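PDB 1UFO: hypothetical protein TT1662 from Thermus thermophilus, which is an alpha/beta hydrolase fold protein that probably acts as a serine hydrolase, its natural substrate not being established. Local coordinates for residues L16-E21 against Y47-F52; A29-Q34 against A56-R61; R76-V81 against M142-G147; V132-G137 against L175-G180. All coordinates share one frame; numbering follows the deposited sequence.

Interactions 1, 2 and 4 all reach the same mixed beta-sheet of an alpha/beta hydrolase fold. Interaction 4 joins two adjacent parallel strands near the centre of the chain, with backbone hydrogen bonds and rings packed against methyl groups. Interaction 2 is also buried, but a histidine and a water take over where its strands end. Interaction 1 lies farther out and rests on a salt bridge, a water and a proline. Its Tyr47 packs on Leu133 and Phe135 of interaction 4. Interaction 3 is only partly buried and entirely apolar across its segments. It touches interaction 2 through the Arg61–Glu80 salt bridge and Leu33 packing on Tyr77.

Interaction 1 of 4, residues L16-E21 against Y47-F52; sequences LARIPE and YAERGF
Arg18 leaves strand 13-20 toward Ala48 and Glu49, in the loop that leads into strand 52-56. Its CG is anti to the backbone N (chi1 -171°), and it lies 3.8 Å from Ala48 CB. The chain bends at chi2, and farther out Arg18 NH1 lies 3.7 Å from Ala48 CB. At the tip, Arg18 NH2 forms a salt bridge with Glu49 OE2 at 2.9 Å. The bond is bent, with an angle of 133° at the hydrogen. It reaches the syn side of the carboxylate, 35° out of its plane. Arg18 NH1 takes another route and gives a hydrogen bond to a water at 2.9 Å. That water also accepts from Ala48 N at 2.9 Å and donates to Glu49 OE1 at 3.1 Å. Two residues on, Pro20 lays its ring against the backbone of the loop. Pro20 CB sits 3.1 Å from Ala48 O, and Pro20 CD is 3.6 Å from Phe52 O. Met1 also touches this proline. Ala48 O itself accepts a hydrogen bond from Gly51 N within the turn. An alanine in place of Arg18 would probably leave Glu49 OE2 without its salt-bridge mate and the water without its NH1 donor. Direct and water-mediated links thus tie both carboxylate oxygens to one guanidinium, which is likely to offset the charge of Glu49 and limit the turning of both side chains.

Interaction 2 of 4, residues A29-Q34 against A56-R61; sequences ALHGLQ and AFDAPR
The His31 imidazole points its edge at the backbone of residues 57-59. Its CG lies between the backbone N and the carbonyl carbon (chi1 71°). Ala59 N gives a nearly straight hydrogen bond to His31 NE2 at 2.9 Å, with the donor tilted 24° from the ring plane. On the other ring nitrogen, His31 ND1 donates to Gly32 O at 2.8 Å, and this oxygen lies in the ring plane. The Ala59 methyl adds a contact, its CB 3.6 Å from His31 CE1. Leu30 and Phe57 lie side by side and point the same way, with Leu30 CD2 4.0 Å from Phe57 CE2. Phe88 of helix 77-103 meets both the His31 and Phe57 rings. Past the C-terminal ends of strands 25-30 and 52-56, parallel neighbours in the alpha/beta hydrolase sheet, a water bridges the two backbones. It donates to Ala29 O at 2.8 Å and to Phe57 O at 2.9 Å, and accepts from His31 N at 3.0 Å. The two His31 bonds are consistent with a ring that carries its proton on ND1 and accepts at NE2. Bonded at both nitrogens, the ring is unlikely to turn freely, and it links two loops that leave the sheet side by side.

Interaction 3 of 4, residues R76-V81 against M142-G147; sequences RYVEEV and MKLPQG
A selenium atom meets an aromatic ring here: Met142, modelled as selenomethionine, forms a Met-aromatic contact with Tyr77. The SE atom lies 5.5 Å from the centroid of the Tyr77 ring and 61° off its normal, an oblique approach. This is apolar packing of the first turn of helix 77-103 on the loop after strand 132-135, in the alpha/beta hydrolase fold. No hydrogen bond joins the two segments. Val78 carries most of the helix side, touching three residues of the loop. It slides past Met142 in the opposite direction, with Val78 CG2 3.9 Å from Met142 SE. The same methyl meets the Pro145 ring tip to tip, at 3.6 Å from Pro145 CD. The other branch, CG1, is anti to the backbone N (chi1 170°) and meets Leu144 CD1 at 3.6 Å. Tyr159 of helix 153-160 touches both Val78 and Leu144. The loop backbone is held by other residues: Met142 N bonds to Tyr82 OH, and Met142 O to Tyr159 OH. One turn along the helix, Val81 sets its CG2 3.6 Å above the plane of the Tyr77 ring. Its other methyl, Val81 CG1, touches the Met142 CE methyl at 3.8 Å.

Interaction 4 of 4, residues V132-G137 against L175-G180; sequences VLAFIG and LLHLHG
Val132 O accepts from Leu176 N at 3.0 Å and opens a ladder of four hydrogen bonds between two parallel strands. Strand 132-135, helix 153-160 and strand 175-180 form a beta-alpha-beta crossover unit of the alpha/beta hydrolase fold. Ala134 uses both backbone polar atoms: its N donates to Leu176 O, and its O accepts from Leu178 N. Ile136 N closes the ladder on Leu178 O at 2.8 Å. Beyond it, a water accepts from Gly137 N and lies 2.9 Å from Leu178 O, to which it can donate. The same water lies in the planes of two imidazoles, 2.8 Å from His177 ND1 and 2.7 Å from His179 ND1. The far nitrogens have partners elsewhere: His177 NE2 bonds to His120 NE2, and His179 NE2 to Val186 O. Both rings therefore have both nitrogens engaged in the interior. The His177 ring also covers the Ala134 methyl in a CH-pi contact, with the CB over the ring centre. A leucine in place of His177 would probably leave the water and His120 each short of a polar partner. His179 lies beside the putative catalytic triad of Ser113, Asp183 and His217, and Ile136 touches His217. The strand face carrying Leu133 and Phe135 is apolar. There Phe135 CG (chi1 -69°) and Leu178 CG (chi1 -58°) are both anti to the carbonyl carbon, and the two side chains lie side by side, pointing the same way. Leu178 CD1 sits over one face of the Phe135 ring, 4.0 Å from its centroid and offset toward the rim.

Interaction 1 of 4, residues L16-E21 against Y47-F52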
loop_
_atom_site.group_PDB
_atom_site.type_symbol
_atom_site.label_atom_id
_atom_site.label_comp_id
_atom_site.label_asym_id
_atom_site.label_seq_id
_atom_site.Cartn_x
_atom_site.Cartn_y
_atom_site.Cartn_z
ATOM N N LEU A 16 24.564 -5.530 12.253
ATOM C CA LEU A 16 24.892 -4.610 11.165
ATOM C C LEU A 16 23.981 -3.386 11.292
ATOM O O LEU A 16 22.741 -3.475 11.457
ATOM C CB LEU A 16 24.693 -5.313 9.830
ATOM C CG LEU A 16 24.925 -4.466 8.601
ATOM C CD1 LEU A 16 26.357 -4.159 8.556
ATOM C CD2 LEU A 16 24.538 -5.275 7.287
ATOM N N ALA A 17 24.564 -2.222 11.213
ATOM C CA ALA A 17 23.778 -1.004 11.320
ATOM C C ALA A 17 24.008 -0.026 10.188
ATOM O O ALA A 17 25.170 0.189 9.774
ATOM C CB ALA A 17 24.064 -0.274 12.645
ATOM N N ARG A 18 22.945 0.533 9.647
ATOM C CA ARG A 18 23.093 1.573 8.624
ATOM C C ARG A 18 22.567 2.799 9.317
ATOM O O ARG A 18 21.372 2.977 9.588
ATOM C CB ARG A 18 22.249 1.230 7.393
ATOM C CG ARG A 18 22.531 2.129 6.245
ATOM C CD ARG A 18 23.606 1.524 5.243
ATOM N NE ARG A 18 23.602 2.352 4.025
ATOM C CZ ARG A 18 22.476 2.626 3.356
ATOM N NH1 ARG A 18 21.312 2.101 3.798
ATOM N NH2 ARG A 18 22.476 3.502 2.323
ATOM N N ILE A 19 23.509 3.691 9.641
ATOM C CA ILE A 19 23.192 4.830 10.491
ATOM C C ILE A 19 23.187 6.186 9.806
ATOM O O ILE A 19 24.246 6.665 9.359
ATOM C CB ILE A 19 24.193 4.863 11.685
ATOM C CG1 ILE A 19 24.179 3.497 12.397
ATOM C CG2 ILE A 19 23.862 6.072 12.596
ATOM C CD1 ILE A 19 25.144 3.397 13.739
ATOM N N PRO A 20 22.030 6.849 9.756
ATOM C CA PRO A 20 21.992 8.173 9.091
ATOM C C PRO A 20 22.529 9.190 10.088
ATOM O O PRO A 20 22.499 8.974 11.305
ATOM C CB PRO A 20 20.517 8.386 8.765
ATOM C CG PRO A 20 19.800 7.621 9.888
ATOM C CD PRO A 20 20.695 6.414 10.213
ATOM N N GLU A 21 22.908 10.367 9.588
ATOM C CA GLU A 21 23.463 11.318 10.533
ATOM C C GLU A 21 22.428 11.920 11.425
ATOM O O GLU A 21 22.754 12.412 12.512
ATOM C CB GLU A 21 24.185 12.464 9.800
ATOM C CG GLU A 21 23.271 13.369 9.024
ATOM C CD GLU A 21 24.059 14.379 8.134
ATOM O OE1 GLU A 21 24.017 14.228 6.879
ATOM O OE2 GLU A 21 24.750 15.274 8.711
ATOM N N TYR A 47 15.593 4.025 3.140
ATOM C CA TYR A 47 15.092 4.091 4.491
ATOM C C TYR A 47 16.073 4.873 5.388
ATOM O O TYR A 47 15.624 5.770 6.080
ATOM C CB TYR A 47 14.884 2.683 5.058
ATOM C CG TYR A 47 13.610 1.971 4.639
ATOM C CD1 TYR A 47 12.801 1.449 5.611
ATOM C CD2 TYR A 47 13.277 1.786 3.306
ATOM C CE1 TYR A 47 11.593 0.718 5.290
ATOM C CE2 TYR A 47 12.120 1.048 2.942
ATOM C CZ TYR A 47 11.308 0.533 3.970
ATOM O OH TYR A 47 10.185 -0.184 3.643
ATOM N N ALA A 48 17.355 4.548 5.275
ATOM C CA ALA A 48 18.336 5.274 6.100
ATOM C C ALA A 48 18.397 6.721 5.672
ATOM O O ALA A 48 18.445 7.654 6.530
ATOM C CB ALA A 48 19.662 4.567 6.029
ATOM N N GLU A 49 18.310 6.944 4.353
ATOM C CA GLU A 49 18.340 8.337 3.858
ATOM C C GLU A 49 17.191 9.203 4.335
ATOM O O GLU A 49 17.262 10.456 4.365
ATOM C CB GLU A 49 18.397 8.292 2.312
ATOM C CG GLU A 49 19.598 7.640 1.780
ATOM C CD GLU A 49 19.597 6.113 1.770
ATOM O OE1 GLU A 49 18.629 5.473 2.211
ATOM O OE2 GLU A 49 20.596 5.541 1.318
ATOM N N ARG A 50 16.081 8.583 4.752
ATOM C CA ARG A 50 14.902 9.249 5.239
ATOM C C ARG A 50 14.997 9.406 6.765
ATOM O O ARG A 50 14.140 10.024 7.400
ATOM C CB ARG A 50 13.708 8.383 4.835
ATOM C CG ARG A 50 12.374 8.938 4.836
ATOM C CD ARG A 50 12.228 9.936 3.676
ATOM N NE ARG A 50 12.015 9.379 2.343
ATOM C CZ ARG A 50 10.827 9.100 1.777
ATOM N NH1 ARG A 50 9.665 9.279 2.418
ATOM N NH2 ARG A 50 10.793 8.755 0.488
ATOM N N GLY A 51 16.030 8.817 7.382
ATOM C CA GLY A 51 16.185 9.030 8.814
ATOM C C GLY A 51 15.996 7.780 9.678
ATOM O O GLY A 51 16.028 7.866 10.917
ATOM N N PHE A 52 15.807 6.613 9.076
ATOM C CA PHE A 52 15.679 5.379 9.893
ATOM C C PHE A 52 17.026 4.734 10.132
ATOM O O PHE A 52 17.801 4.492 9.181
ATOM C CB PHE A 52 14.734 4.379 9.173
ATOM C CG PHE A 52 13.312 4.842 9.180
ATOM C CD1 PHE A 52 12.856 5.792 8.271
ATOM C CD2 PHE A 52 12.421 4.347 10.160
ATOM C CE1 PHE A 52 11.524 6.243 8.346
ATOM C CE2 PHE A 52 11.127 4.788 10.226
ATOM C CZ PHE A 52 10.670 5.759 9.296
HETATM O O HOH W 1 18.484 2.635 3.398
#

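Interaction 2 of 4, residues A29-Q34 against A56-R61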
loop_
_atom_site.group_PDB
_atom_site.type_symbol
_atom_site.label_atom_id
_atom_site.label_comp_id
_atom_site.label_asym_id
_atom_site.label_seq_id
_atom_site.Cartn_x
_atom_site.Cartn_y
_atom_site.Cartn_z
ATOM N N ALA A 29 15.397 -5.069 11.295
ATOM C CA ALA A 29 14.984 -5.903 10.111
ATOM C C ALA A 29 15.454 -7.316 10.288
ATOM O O ALA A 29 16.607 -7.543 10.629
ATOM C CB ALA A 29 15.556 -5.293 8.810
ATOM N N LEU A 30 14.557 -8.265 10.013
ATOM C CA LEU A 30 14.734 -9.703 10.211
ATOM C C LEU A 30 14.611 -10.380 8.875
ATOM O O LEU A 30 13.570 -10.349 8.219
ATOM C CB LEU A 30 13.663 -10.284 11.149
ATOM C CG LEU A 30 13.588 -9.478 12.463
ATOM C CD1 LEU A 30 12.443 -10.106 13.340
ATOM C CD2 LEU A 30 14.927 -9.518 13.298
ATOM N N HIS A 31 15.747 -10.952 8.431
ATOM C CA HIS A 31 15.846 -11.544 7.124
ATOM C C HIS A 31 15.086 -12.877 7.045
ATOM O O HIS A 31 14.605 -13.385 8.069
ATOM C CB HIS A 31 17.366 -11.698 6.780
ATOM C CG HIS A 31 18.080 -12.753 7.576
ATOM N ND1 HIS A 31 17.867 -14.105 7.387
ATOM C CD2 HIS A 31 19.001 -12.638 8.580
ATOM C CE1 HIS A 31 18.668 -14.788 8.207
ATOM N NE2 HIS A 31 19.381 -13.911 8.932
ATOM N N GLY A 32 15.072 -13.470 5.830
ATOM C CA GLY A 32 14.355 -14.729 5.670
ATOM C C GLY A 32 15.252 -15.945 5.571
ATOM O O GLY A 32 16.468 -15.803 5.708
ATOM N N LEU A 33 14.643 -17.108 5.324
ATOM C CA LEU A 33 15.418 -18.337 5.250
ATOM C C LEU A 33 16.392 -18.233 4.124
ATOM O O LEU A 33 16.080 -17.699 3.030
ATOM C CB LEU A 33 14.426 -19.508 5.059
ATOM C CG LEU A 33 15.032 -20.852 5.282
ATOM C CD1 LEU A 33 15.494 -20.992 6.735
ATOM C CD2 LEU A 33 13.932 -21.882 5.002
ATOM N N GLN A 34 17.596 -18.744 4.420
ATOM C CA GLN A 34 18.767 -18.692 3.540
ATOM C C GLN A 34 19.299 -17.270 3.274
ATOM O O GLN A 34 20.173 -17.089 2.423
ATOM C CB GLN A 34 18.490 -19.376 2.210
ATOM C CG GLN A 34 17.682 -20.686 2.315
ATOM C CD GLN A 34 18.360 -21.837 3.074
ATOM O OE1 GLN A 34 17.681 -22.833 3.385
ATOM N NE2 GLN A 34 19.690 -21.736 3.369
ATOM N N ALA A 56 20.179 -4.963 11.654
ATOM C CA ALA A 56 19.858 -6.341 11.234
ATOM C C ALA A 56 20.936 -7.250 11.765
ATOM O O ALA A 56 22.107 -6.850 11.845
ATOM C CB ALA A 56 19.822 -6.406 9.712
ATOM N N PHE A 57 20.560 -8.451 12.179
ATOM C CA PHE A 57 21.578 -9.391 12.591
ATOM C C PHE A 57 21.249 -10.724 11.965
ATOM O O PHE A 57 20.109 -10.940 11.488
ATOM C CB PHE A 57 21.674 -9.484 14.112
ATOM C CG PHE A 57 20.414 -10.010 14.805
ATOM C CD1 PHE A 57 20.324 -11.370 15.163
ATOM C CD2 PHE A 57 19.319 -9.150 15.073
ATOM C CE1 PHE A 57 19.143 -11.870 15.804
ATOM C CE2 PHE A 57 18.147 -9.632 15.716
ATOM C CZ PHE A 57 18.072 -11.000 16.079
ATOM N N ASP A 58 22.251 -11.623 11.909
ATOM C CA ASP A 58 22.017 -12.922 11.300
ATOM C C ASP A 58 21.242 -13.867 12.223
ATOM O O ASP A 58 21.504 -13.940 13.419
ATOM C CB ASP A 58 23.366 -13.595 10.975
ATOM C CG ASP A 58 24.096 -12.935 9.839
ATOM O OD1 ASP A 58 25.365 -12.862 9.897
ATOM O OD2 ASP A 58 23.433 -12.491 8.890
ATOM N N ALA A 59 20.317 -14.607 11.635
ATOM C CA ALA A 59 19.547 -15.588 12.421
ATOM C C ALA A 59 20.421 -16.796 12.710
ATOM O O ALA A 59 21.444 -16.994 12.081
ATOM C CB ALA A 59 18.320 -16.032 11.577
ATOM N N PRO A 60 20.003 -17.583 13.660
ATOM C CA PRO A 60 20.805 -18.794 13.940
ATOM C C PRO A 60 20.973 -19.563 12.649
ATOM O O PRO A 60 20.056 -19.653 11.801
ATOM C CB PRO A 60 19.948 -19.558 14.934
ATOM C CG PRO A 60 19.196 -18.523 15.655
ATOM C CD PRO A 60 18.853 -17.452 14.573
ATOM N N ARG A 61 22.160 -20.145 12.452
ATOM C CA ARG A 61 22.519 -20.925 11.289
ATOM C C ARG A 61 22.663 -20.188 9.946
ATOM O O ARG A 61 22.875 -20.815 8.899
ATOM C CB ARG A 61 21.512 -22.068 11.068
ATOM C CG ARG A 61 21.449 -23.013 12.176
ATOM C CD ARG A 61 20.508 -24.178 11.863
ATOM N NE ARG A 61 20.915 -25.026 10.747
ATOM C CZ ARG A 61 20.308 -26.187 10.520
ATOM N NH1 ARG A 61 19.316 -26.529 11.335
ATOM N NH2 ARG A 61 20.697 -27.009 9.530
HETATM O O HOH W 2 18.114 -9.797 9.798
#

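Interaction 3 of 4, residues R76-V81 against M142-G147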
loop_
_atom_site.group_PDB
_atom_site.type_symbol
_atom_site.label_atom_id
_atom_site.label_comp_id
_atom_site.label_asym_id
_atom_site.label_seq_id
_atom_site.Cartn_x
_atom_site.Cartn_y
_atom_site.Cartn_z
ATOM N N ARG A 76 13.587 -33.399 8.586
ATOM C CA ARG A 76 13.449 -32.488 9.729
ATOM C C ARG A 76 13.545 -31.017 9.277
ATOM O O ARG A 76 13.804 -30.098 10.097
ATOM C CB ARG A 76 14.558 -32.740 10.751
ATOM C CG ARG A 76 14.582 -34.191 11.327
ATOM C CD ARG A 76 13.349 -34.386 12.167
ATOM N NE ARG A 76 13.244 -35.742 12.733
ATOM C CZ ARG A 76 13.199 -35.997 14.037
ATOM N NH1 ARG A 76 13.255 -35.003 14.909
ATOM N NH2 ARG A 76 13.133 -37.259 14.480
ATOM N N TYR A 77 13.328 -30.780 8.002
ATOM C CA TYR A 77 13.393 -29.397 7.492
ATOM C C TYR A 77 12.537 -28.393 8.224
ATOM O O TYR A 77 13.055 -27.387 8.752
ATOM C CB TYR A 77 13.004 -29.384 6.029
ATOM C CG TYR A 77 12.942 -27.989 5.413
ATOM C CD1 TYR A 77 14.089 -27.206 5.311
ATOM C CD2 TYR A 77 11.763 -27.530 4.816
ATOM C CE1 TYR A 77 14.054 -25.974 4.591
ATOM C CE2 TYR A 77 11.709 -26.336 4.098
ATOM C CZ TYR A 77 12.874 -25.563 3.994
ATOM O OH TYR A 77 12.851 -24.380 3.265
ATOM N N VAL A 78 11.249 -28.696 8.316
ATOM C CA VAL A 78 10.301 -27.766 8.925
ATOM C C VAL A 78 10.653 -27.573 10.380
ATOM O O VAL A 78 10.642 -26.407 10.894
ATOM C CB VAL A 78 8.860 -28.274 8.762
ATOM C CG1 VAL A 78 7.915 -27.437 9.603
ATOM C CG2 VAL A 78 8.440 -28.227 7.289
ATOM N N GLU A 79 10.941 -28.690 11.077
ATOM C CA GLU A 79 11.323 -28.593 12.473
ATOM C C GLU A 79 12.505 -27.626 12.644
ATOM O O GLU A 79 12.511 -26.775 13.540
ATOM C CB GLU A 79 11.753 -29.983 12.952
ATOM C CG GLU A 79 12.132 -30.050 14.382
ATOM C CD GLU A 79 12.416 -31.475 14.815
ATOM O OE1 GLU A 79 11.626 -31.936 15.600
ATOM O OE2 GLU A 79 13.415 -32.059 14.371
ATOM N N GLU A 80 13.517 -27.816 11.805
ATOM C CA GLU A 80 14.716 -26.985 11.915
ATOM C C GLU A 80 14.462 -25.512 11.516
ATOM O O GLU A 80 15.020 -24.555 12.135
ATOM C CB GLU A 80 15.825 -27.618 11.066
ATOM C CG GLU A 80 16.319 -28.876 11.827
ATOM C CD GLU A 80 17.415 -29.663 11.102
ATOM O OE1 GLU A 80 17.612 -30.839 11.534
ATOM O OE2 GLU A 80 18.044 -29.139 10.149
ATOM N N VAL A 81 13.576 -25.318 10.551
ATOM C CA VAL A 81 13.258 -23.943 10.115
ATOM C C VAL A 81 12.580 -23.222 11.280
ATOM O O VAL A 81 12.959 -22.073 11.614
ATOM C CB VAL A 81 12.313 -23.988 8.886
ATOM C CG1 VAL A 81 11.638 -22.600 8.671
ATOM C CG2 VAL A 81 13.101 -24.334 7.649
HETATM N N MSE A 142 4.293 -22.531 7.700
HETATM C CA MSE A 142 3.991 -23.165 6.430
HETATM C C MSE A 142 3.194 -24.424 6.552
HETATM O O MSE A 142 3.208 -25.152 7.534
HETATM C CB MSE A 142 5.296 -23.460 5.668
HETATM C CG MSE A 142 6.136 -24.591 6.311
HETATM SE SE MSE A 142 7.786 -24.900 5.326
HETATM C CE MSE A 142 8.904 -23.776 6.296
ATOM N N LYS A 143 2.458 -24.702 5.493
ATOM C CA LYS A 143 1.721 -25.950 5.459
ATOM C C LYS A 143 2.753 -27.063 5.606
ATOM O O LYS A 143 3.760 -27.054 4.924
ATOM C CB LYS A 143 0.999 -26.002 4.111
ATOM C CG LYS A 143 0.508 -24.590 3.785
ATOM C CD LYS A 143 -0.668 -24.488 2.811
ATOM C CE LYS A 143 -0.575 -23.143 2.004
ATOM N NZ LYS A 143 0.602 -23.144 1.137
ATOM N N LEU A 144 2.455 -28.058 6.447
ATOM C CA LEU A 144 3.390 -29.146 6.718
ATOM C C LEU A 144 3.476 -30.131 5.570
ATOM O O LEU A 144 2.518 -30.843 5.314
ATOM C CB LEU A 144 2.977 -29.873 8.009
ATOM C CG LEU A 144 4.152 -30.622 8.612
ATOM C CD1 LEU A 144 5.124 -29.670 9.229
ATOM C CD2 LEU A 144 3.623 -31.612 9.705
ATOM N N PRO A 145 4.612 -30.193 4.874
ATOM C CA PRO A 145 4.731 -31.132 3.727
ATOM C C PRO A 145 4.738 -32.556 4.205
ATOM O O PRO A 145 5.158 -32.837 5.303
ATOM C CB PRO A 145 6.066 -30.786 3.101
ATOM C CG PRO A 145 6.497 -29.403 3.783
ATOM C CD PRO A 145 5.870 -29.491 5.131
ATOM N N GLN A 146 4.311 -33.470 3.335
ATOM C CA GLN A 146 4.300 -34.894 3.618
ATOM C C GLN A 146 5.740 -35.360 3.799
ATOM O O GLN A 146 6.666 -34.957 3.052
ATOM C CB GLN A 146 3.673 -35.629 2.432
ATOM C CG GLN A 146 3.186 -37.007 2.738
ATOM C CD GLN A 146 2.070 -36.943 3.760
ATOM O OE1 GLN A 146 1.201 -36.048 3.707
ATOM N NE2 GLN A 146 2.089 -37.864 4.704
ATOM N N GLY A 147 5.925 -36.163 4.828
ATOM C CA GLY A 147 7.217 -36.708 5.114
ATOM C C GLY A 147 7.979 -35.953 6.194
ATOM O O GLY A 147 9.036 -36.405 6.622
#

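Interaction 4 of 4, residues V132-G137 against L175-G180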
loop_
_atom_site.group_PDB
_atom_site.type_symbol
_atom_site.label_atom_id
_atom_site.label_comp_id
_atom_site.label_asym_id
_atom_site.label_seq_id
_atom_site.Cartn_x
_atom_site.Cartn_y
_atom_site.Cartn_z
ATOM N N VAL A 132 4.882 -2.477 12.357
ATOM C CA VAL A 132 5.605 -3.640 11.813
ATOM C C VAL A 132 5.325 -3.772 10.329
ATOM O O VAL A 132 4.153 -3.593 9.920
ATOM C CB VAL A 132 5.026 -4.938 12.478
ATOM C CG1 VAL A 132 5.659 -6.195 11.829
ATOM C CG2 VAL A 132 5.388 -4.954 14.008
ATOM N N LEU A 133 6.396 -4.043 9.544
ATOM C CA LEU A 133 6.236 -4.352 8.109
ATOM C C LEU A 133 6.508 -5.851 7.975
ATOM O O LEU A 133 7.541 -6.361 8.384
ATOM C CB LEU A 133 7.277 -3.607 7.234
ATOM C CG LEU A 133 7.261 -2.083 7.436
ATOM C CD1 LEU A 133 8.348 -1.501 6.498
ATOM C CD2 LEU A 133 5.908 -1.484 6.979
ATOM N N ALA A 134 5.543 -6.589 7.401
ATOM C CA ALA A 134 5.698 -8.020 7.187
ATOM C C ALA A 134 5.711 -8.203 5.667
ATOM O O ALA A 134 4.678 -8.163 4.984
ATOM C CB ALA A 134 4.469 -8.772 7.834
ATOM N N PHE A 135 6.943 -8.400 5.145
ATOM C CA PHE A 135 7.107 -8.554 3.726
ATOM C C PHE A 135 7.098 -10.038 3.342
ATOM O O PHE A 135 7.684 -10.847 4.033
ATOM C CB PHE A 135 8.470 -8.045 3.296
ATOM C CG PHE A 135 8.648 -6.575 3.404
ATOM C CD1 PHE A 135 9.254 -6.002 4.544
ATOM C CD2 PHE A 135 8.299 -5.719 2.323
ATOM C CE1 PHE A 135 9.511 -4.637 4.603
ATOM C CE2 PHE A 135 8.553 -4.365 2.377
ATOM C CZ PHE A 135 9.170 -3.791 3.524
ATOM N N ILE A 136 6.387 -10.340 2.257
ATOM C CA ILE A 136 6.342 -11.690 1.655
ATOM C C ILE A 136 6.250 -12.845 2.657
ATOM O O ILE A 136 6.944 -13.849 2.568
ATOM C CB ILE A 136 7.561 -11.872 0.640
ATOM C CG1 ILE A 136 8.928 -11.935 1.373
ATOM C CG2 ILE A 136 7.491 -10.693 -0.399
ATOM C CD1 ILE A 136 10.081 -12.139 0.251
ATOM N N GLY A 137 5.312 -12.691 3.577
ATOM C CA GLY A 137 5.192 -13.654 4.650
ATOM C C GLY A 137 3.805 -13.877 5.184
ATOM O O GLY A 137 2.811 -13.478 4.573
ATOM N N LEU A 175 0.263 -2.819 11.569
ATOM C CA LEU A 175 0.860 -3.938 10.869
ATOM C C LEU A 175 0.486 -3.906 9.413
ATOM O O LEU A 175 -0.688 -3.889 9.058
ATOM C CB LEU A 175 0.360 -5.283 11.492
ATOM C CG LEU A 175 0.655 -6.600 10.735
ATOM C CD1 LEU A 175 2.133 -6.734 10.695
ATOM C CD2 LEU A 175 0.065 -7.753 11.453
ATOM N N LEU A 176 1.515 -3.904 8.566
ATOM C CA LEU A 176 1.263 -3.903 7.106
ATOM C C LEU A 176 1.873 -5.137 6.485
ATOM O O LEU A 176 3.059 -5.370 6.690
ATOM C CB LEU A 176 1.904 -2.653 6.412
ATOM C CG LEU A 176 1.970 -2.717 4.914
ATOM C CD1 LEU A 176 0.478 -2.754 4.423
ATOM C CD2 LEU A 176 2.679 -1.469 4.390
ATOM N N HIS A 177 1.067 -5.939 5.787
ATOM C CA HIS A 177 1.601 -7.112 5.076
ATOM C C HIS A 177 1.783 -6.652 3.619
ATOM O O HIS A 177 0.885 -6.054 3.021
ATOM C CB HIS A 177 0.642 -8.310 5.130
ATOM C CG HIS A 177 1.022 -9.347 6.116
ATOM N ND1 HIS A 177 1.914 -10.367 5.811
ATOM C CD2 HIS A 177 0.702 -9.521 7.439
ATOM C CE1 HIS A 177 2.105 -11.117 6.898
ATOM N NE2 HIS A 177 1.389 -10.608 7.892
ATOM N N LEU A 178 2.981 -6.891 3.060
ATOM C CA LEU A 178 3.262 -6.499 1.674
ATOM C C LEU A 178 3.539 -7.824 0.955
ATOM O O LEU A 178 4.334 -8.654 1.439
ATOM C CB LEU A 178 4.526 -5.592 1.585
ATOM C CG LEU A 178 4.317 -4.340 2.451
ATOM C CD1 LEU A 178 5.029 -4.464 3.837
ATOM C CD2 LEU A 178 4.936 -3.126 1.667
ATOM N N HIS A 179 2.878 -8.058 -0.187
ATOM C CA HIS A 179 3.007 -9.366 -0.844
ATOM C C HIS A 179 2.911 -9.258 -2.353
ATOM O O HIS A 179 2.442 -8.263 -2.885
ATOM C CB HIS A 179 1.796 -10.213 -0.415
ATOM C CG HIS A 179 2.100 -11.642 -0.110
ATOM N ND1 HIS A 179 2.554 -12.039 1.143
ATOM C CD2 HIS A 179 2.032 -12.779 -0.866
ATOM C CE1 HIS A 179 2.768 -13.346 1.147
ATOM N NE2 HIS A 179 2.454 -13.827 -0.065
ATOM N N GLY A 180 3.399 -10.316 -3.009
ATOM C CA GLY A 180 3.298 -10.385 -4.478
ATOM C C GLY A 180 2.195 -11.372 -4.806
ATOM O O GLY A 180 2.095 -12.453 -4.231
HETATM O O HOH W 3 3.203 -10.544 3.344
#